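Local coordinates for protein L-hydantoinase (Arthrobacter aurescens, PDB 1GKR) that hydrolyses 5-substituted hydantoins with two zinc ions, preferring aryl over alkyl substrates and showing an enantioselectivity that depends on the substrate, at residues A[15-20]-A[356-361]; A[51-56]-A[340-345]. One frame throughout, in Å; residues are numbered along the deposited sequence.

Interaction 1 (A[15-20]-A[356-361])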
loop_
_atom_site.group_PDB
_atom_site.type_symbol
_atom_site.label_atom_id
_atom_site.label_comp_id
_atom_site.label_asym_id
_atom_site.label_seq_id
_atom_site.Cartn_x
_atom_site.Cartn_y
_atom_site.Cartn_z
ATOM N N ASP A 15 -10.095 -25.311 14.988
ATOM C CA ASP A 15 -10.281 -25.859 13.659
ATOM C C ASP A 15 -11.272 -27.009 13.482
ATOM O O ASP A 15 -11.066 -27.875 12.647
ATOM C CB ASP A 15 -8.929 -26.223 13.037
ATOM C CG ASP A 15 -8.110 -27.115 13.911
ATOM O OD1 ASP A 15 -8.662 -28.103 14.440
ATOM O OD2 ASP A 15 -6.904 -26.828 14.058
ATOM N N GLY A 16 -12.365 -27.003 14.239
ATOM C CA GLY A 16 -13.349 -28.054 14.067
ATOM C C GLY A 16 -13.909 -28.690 15.318
ATOM O O GLY A 16 -13.337 -28.570 16.397
ATOM N N ILE A 17 -15.041 -29.367 15.164
ATOM C CA ILE A 17 -15.685 -30.046 16.274
ATOM C C ILE A 17 -15.411 -31.539 16.154
ATOM O O ILE A 17 -15.632 -32.108 15.096
ATOM C CB ILE A 17 -17.232 -29.855 16.247
ATOM C CG1 ILE A 17 -17.616 -28.419 16.600
ATOM C CG2 ILE A 17 -17.888 -30.789 17.253
ATOM C CD1 ILE A 17 -17.186 -27.425 15.614
ATOM N N THR A 18 -14.915 -32.179 17.206
ATOM C CA THR A 18 -14.718 -33.619 17.136
ATOM C C THR A 18 -15.495 -34.287 18.270
ATOM O O THR A 18 -15.529 -33.796 19.391
ATOM C CB THR A 18 -13.226 -34.024 17.182
ATOM O OG1 THR A 18 -12.611 -33.495 18.351
ATOM C CG2 THR A 18 -12.493 -33.485 15.953
ATOM N N GLU A 19 -16.153 -35.397 17.959
ATOM C CA GLU A 19 -16.947 -36.111 18.946
ATOM C C GLU A 19 -16.141 -37.117 19.748
ATOM O O GLU A 19 -15.686 -38.117 19.200
ATOM C CB GLU A 19 -18.087 -36.830 18.252
ATOM C CG GLU A 19 -18.994 -35.892 17.506
ATOM C CD GLU A 19 -20.057 -36.627 16.719
ATOM O OE1 GLU A 19 -19.709 -37.270 15.703
ATOM O OE2 GLU A 19 -21.241 -36.568 17.117
ATOM N N ALA A 20 -15.980 -36.866 21.045
ATOM C CA ALA A 20 -15.226 -37.779 21.886
ATOM C C ALA A 20 -15.509 -37.614 23.368
ATOM O O ALA A 20 -16.364 -36.828 23.774
ATOM C CB ALA A 20 -13.751 -37.604 21.634
ATOM N N SER A 356 -18.511 -18.107 14.337
ATOM C CA SER A 356 -18.495 -19.554 14.470
ATOM C C SER A 356 -17.897 -19.951 15.809
ATOM O O SER A 356 -17.075 -19.219 16.382
ATOM C CB SER A 356 -17.692 -20.186 13.344
ATOM O OG SER A 356 -16.357 -19.740 13.371
ATOM N N LEU A 357 -18.334 -21.096 16.323
ATOM C CA LEU A 357 -17.821 -21.583 17.590
ATOM C C LEU A 357 -16.314 -21.736 17.504
ATOM O O LEU A 357 -15.599 -21.408 18.450
ATOM C CB LEU A 357 -18.442 -22.934 17.946
ATOM C CG LEU A 357 -19.689 -22.890 18.824
ATOM C CD1 LEU A 357 -20.354 -24.251 18.885
ATOM C CD2 LEU A 357 -19.283 -22.444 20.203
ATOM N N GLU A 358 -15.836 -22.226 16.364
ATOM C CA GLU A 358 -14.413 -22.447 16.174
ATOM C C GLU A 358 -13.615 -21.175 16.327
ATOM O O GLU A 358 -12.559 -21.171 16.953
ATOM C CB GLU A 358 -14.135 -23.065 14.802
ATOM C CG GLU A 358 -14.679 -24.480 14.624
ATOM C CD GLU A 358 -16.054 -24.514 13.981
ATOM O OE1 GLU A 358 -16.888 -23.631 14.288
ATOM O OE2 GLU A 358 -16.305 -25.436 13.172
ATOM N N ARG A 359 -14.112 -20.087 15.753
ATOM C CA ARG A 359 -13.402 -18.823 15.849
ATOM C C ARG A 359 -13.459 -18.272 17.278
ATOM O O ARG A 359 -12.471 -17.734 17.792
ATOM C CB ARG A 359 -13.994 -17.821 14.870
ATOM C CG ARG A 359 -13.425 -16.444 15.046
ATOM C CD ARG A 359 -12.740 -15.979 13.797
ATOM N NE ARG A 359 -11.465 -16.644 13.579
ATOM C CZ ARG A 359 -10.947 -16.861 12.373
ATOM N NH1 ARG A 359 -11.595 -16.473 11.281
ATOM N NH2 ARG A 359 -9.772 -17.459 12.254
ATOM N N LEU A 360 -14.619 -18.418 17.916
ATOM C CA LEU A 360 -14.802 -17.952 19.280
ATOM C C LEU A 360 -13.767 -18.592 20.182
ATOM O O LEU A 360 -13.143 -17.919 20.994
ATOM C CB LEU A 360 -16.203 -18.297 19.784
ATOM C CG LEU A 360 -16.572 -17.756 21.170
ATOM C CD1 LEU A 360 -18.066 -17.532 21.254
ATOM C CD2 LEU A 360 -16.121 -18.718 22.243
ATOM N N VAL A 361 -13.583 -19.896 20.044
ATOM C CA VAL A 361 -12.603 -20.583 20.871
ATOM C C VAL A 361 -11.182 -20.110 20.573
ATOM O O VAL A 361 -10.325 -20.081 21.456
ATOM C CB VAL A 361 -12.704 -22.113 20.684
ATOM C CG1 VAL A 361 -11.459 -22.810 21.204
ATOM C CG2 VAL A 361 -13.911 -22.612 21.434
#
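The side chain of Glu358 lies over the backbone of Gly16 and the end of Ile17, joining the first turn of helix 357-372 to strand 16-25, part of the small β-sandwich domain that accompanies the TIM barrel in hydantoinases. Two parts of the glutamate do the touching. Glu358 CG packs against Gly16 N at 3.4 Å, while Glu358 OE2 comes to 3.3 Å from Ile17 CD1. The bend at chi2 (94°) separates these roles, turning the carboxylate off the line of CG, so that CG lies on Gly16 N and the acid at Ile17 CD1. Ile17 crosses Glu358 at about a right angle and reaches it with CD1 alone; Ile17 also touches Arg10 and Val12 of strand 9-13. No hydrogen bond links the two segments. Gly16 adopts a positive phi, at which a CB would press on the carbonyl O of Asp15. Cutting Glu358 back to an alanine would remove CG and the carboxylate, and is likely to open a gap over Gly16 N and beside Ile17 CD1. Asp15 also packs on Tyr375 of a second subunit, so the contact lies beside an interface of the tetramer. The turn that presents Glu358 starts with an N-cap: Ser356 OG accepts from Arg359 N at 3.3 Å, with an N-H...O angle of 153°.

Interaction 2 (A[51-56]-A[340-345])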
loop_
_atom_site.group_PDB
_atom_site.type_symbol
_atom_site.label_atom_id
_atom_site.label_comp_id
_atom_site.label_asym_id
_atom_site.label_seq_id
_atom_site.Cartn_x
_atom_site.Cartn_y
_atom_site.Cartn_z
ATOM N N PHE A 51 -21.984 -28.887 23.308
ATOM C CA PHE A 51 -20.650 -28.437 22.960
ATOM C C PHE A 51 -19.786 -28.281 24.205
ATOM O O PHE A 51 -20.235 -27.753 25.233
ATOM C CB PHE A 51 -20.717 -27.103 22.233
ATOM C CG PHE A 51 -21.301 -27.202 20.874
ATOM C CD1 PHE A 51 -20.607 -27.852 19.857
ATOM C CD2 PHE A 51 -22.565 -26.690 20.610
ATOM C CE1 PHE A 51 -21.168 -27.994 18.592
ATOM C CE2 PHE A 51 -23.142 -26.823 19.350
ATOM C CZ PHE A 51 -22.442 -27.478 18.336
ATOM N N VAL A 52 -18.550 -28.758 24.117
ATOM C CA VAL A 52 -17.613 -28.621 25.213
ATOM C C VAL A 52 -16.432 -27.829 24.658
ATOM O O VAL A 52 -15.935 -28.142 23.583
ATOM C CB VAL A 52 -17.142 -29.989 25.721
ATOM C CG1 VAL A 52 -16.022 -29.810 26.743
ATOM C CG2 VAL A 52 -18.306 -30.721 26.362
ATOM N N MET A 53 -16.003 -26.792 25.374
ATOM C CA MET A 53 -14.883 -25.964 24.925
ATOM C C MET A 53 -13.900 -25.737 26.062
ATOM O O MET A 53 -14.216 -25.985 27.227
ATOM C CB MET A 53 -15.383 -24.611 24.418
ATOM C CG MET A 53 -16.038 -23.768 25.485
ATOM S SD MET A 53 -16.619 -22.190 24.847
ATOM C CE MET A 53 -15.213 -21.192 25.102
ATOM N N PRO A 54 -12.680 -25.273 25.741
ATOM C CA PRO A 54 -11.704 -25.038 26.808
ATOM C C PRO A 54 -12.153 -23.840 27.631
ATOM O O PRO A 54 -12.922 -23.003 27.144
ATOM C CB PRO A 54 -10.412 -24.744 26.043
ATOM C CG PRO A 54 -10.639 -25.400 24.713
ATOM C CD PRO A 54 -12.065 -25.065 24.421
ATOM N N GLY A 55 -11.684 -23.766 28.872
ATOM C CA GLY A 55 -12.052 -22.644 29.701
ATOM C C GLY A 55 -11.582 -21.372 29.021
ATOM O O GLY A 55 -10.536 -21.355 28.367
ATOM N N VAL A 56 -12.355 -20.303 29.148
ATOM C CA VAL A 56 -11.972 -19.037 28.542
ATOM C C VAL A 56 -10.785 -18.437 29.288
ATOM O O VAL A 56 -10.734 -18.485 30.516
ATOM C CB VAL A 56 -13.121 -18.037 28.592
ATOM C CG1 VAL A 56 -12.612 -16.645 28.250
ATOM C CG2 VAL A 56 -14.212 -18.480 27.622
ATOM N N THR A 340 -20.514 -11.515 31.918
ATOM C CA THR A 340 -21.262 -11.383 30.672
ATOM C C THR A 340 -20.482 -11.569 29.361
ATOM O O THR A 340 -21.076 -11.574 28.279
ATOM C CB THR A 340 -21.923 -10.011 30.615
ATOM O OG1 THR A 340 -20.926 -8.995 30.762
ATOM C CG2 THR A 340 -22.929 -9.872 31.721
ATOM N N SER A 341 -19.165 -11.725 29.448
ATOM C CA SER A 341 -18.352 -11.863 28.257
ATOM C C SER A 341 -18.699 -13.036 27.340
ATOM O O SER A 341 -19.017 -12.834 26.164
ATOM C CB SER A 341 -16.894 -11.949 28.646
ATOM O OG SER A 341 -16.118 -11.926 27.481
ATOM N N LEU A 342 -18.640 -14.258 27.856
ATOM C CA LEU A 342 -18.939 -15.426 27.023
ATOM C C LEU A 342 -20.395 -15.433 26.578
ATOM O O LEU A 342 -20.690 -15.538 25.386
ATOM C CB LEU A 342 -18.642 -16.736 27.763
ATOM C CG LEU A 342 -18.046 -17.929 26.987
ATOM C CD1 LEU A 342 -18.373 -19.214 27.728
ATOM C CD2 LEU A 342 -18.583 -18.005 25.582
ATOM N N PRO A 343 -21.332 -15.337 27.530
ATOM C CA PRO A 343 -22.730 -15.346 27.091
ATOM C C PRO A 343 -23.086 -14.266 26.069
ATOM O O PRO A 343 -23.932 -14.485 25.190
ATOM C CB PRO A 343 -23.525 -15.236 28.406
ATOM C CG PRO A 343 -22.502 -14.887 29.452
ATOM C CD PRO A 343 -21.237 -15.520 28.986
ATOM N N MET A 344 -22.439 -13.113 26.155
ATOM C CA MET A 344 -22.746 -12.075 25.196
ATOM C C MET A 344 -22.258 -12.486 23.807
ATOM O O MET A 344 -22.973 -12.295 22.825
ATOM C CB MET A 344 -22.125 -10.752 25.629
ATOM C CG MET A 344 -23.105 -9.587 25.601
ATOM S SD MET A 344 -24.693 -10.007 26.379
ATOM C CE MET A 344 -25.792 -9.039 25.432
ATOM N N MET A 345 -21.057 -13.067 23.722
ATOM C CA MET A 345 -20.503 -13.508 22.434
ATOM C C MET A 345 -21.291 -14.700 21.891
ATOM O O MET A 345 -21.577 -14.788 20.696
ATOM C CB MET A 345 -19.032 -13.910 22.578
ATOM C CG MET A 345 -18.100 -12.775 22.906
ATOM S SD MET A 345 -18.433 -11.301 21.929
ATOM C CE MET A 345 -18.021 -11.857 20.281
#
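Leu342 points from helix 341-350 at two side chains of strand 51-62, Val56 and Met53. Its branch carbon CG meets Val56 CG2 at 3.9 Å, the two side chains crossing obliquely, and its methyl CD1 comes to 4.5 Å from Met53 SD, a looser approach. Val56 has CG1 opposite the backbone N (chi1 167°), and this rotation leaves CG2 as the methyl that meets the leucine. The backbones stay well apart, Val56 CA and Leu342 CA being 8.0 Å from each other, and side chains alone bridge the distance. Around this group, Leu390 of strand 389-393 touches both Met53 and Leu342, and Cys365 of helix 357-372 packs on Met53. The strand is held in place by backbone hydrogen bonds of Met53 with Leu390, of Gly55 with Asp388 and of Val52 with Arg10 and Val12. On the helical side, the first turn is closed by Met344 N bonding to Thr340 O at 3.0 Å. Strand 51-62 runs on from here into the zinc site of the amidohydrolase barrel: the side chain of Val56 is about 10 Å from that of His60, a ligand of the first zinc ion. All three touching residues are buried, and only carbon and thioether sulfur meet, so the contact rests on van der Waals packing and the exclusion of water, with no directional bond to fix its register.

How the interactions relate
Interaction 2 belongs to the buried core, whereas interaction 1 is a surface contact near a subunit interface; their centres are about 12 Å apart. The two helices involved, 341-350 and 357-372, follow each other in the chain, and the strands they meet are both linked to strand 9-13. Direct packing joins the pair: Val361 CG2 lies 3.9 Å from Met53 CB, and Leu357 CD1 lies 3.7 Å from Phe51 CG. Helix 357-372 thus turns apolar residues inward to the strand of interaction 2, while Glu358 faces strand 16-25. Chemistry follows place: aliphatic and thioether groups meet inside, while at the surface a carboxylate and its CG methylene lie against a glycine backbone and one isoleucine methyl.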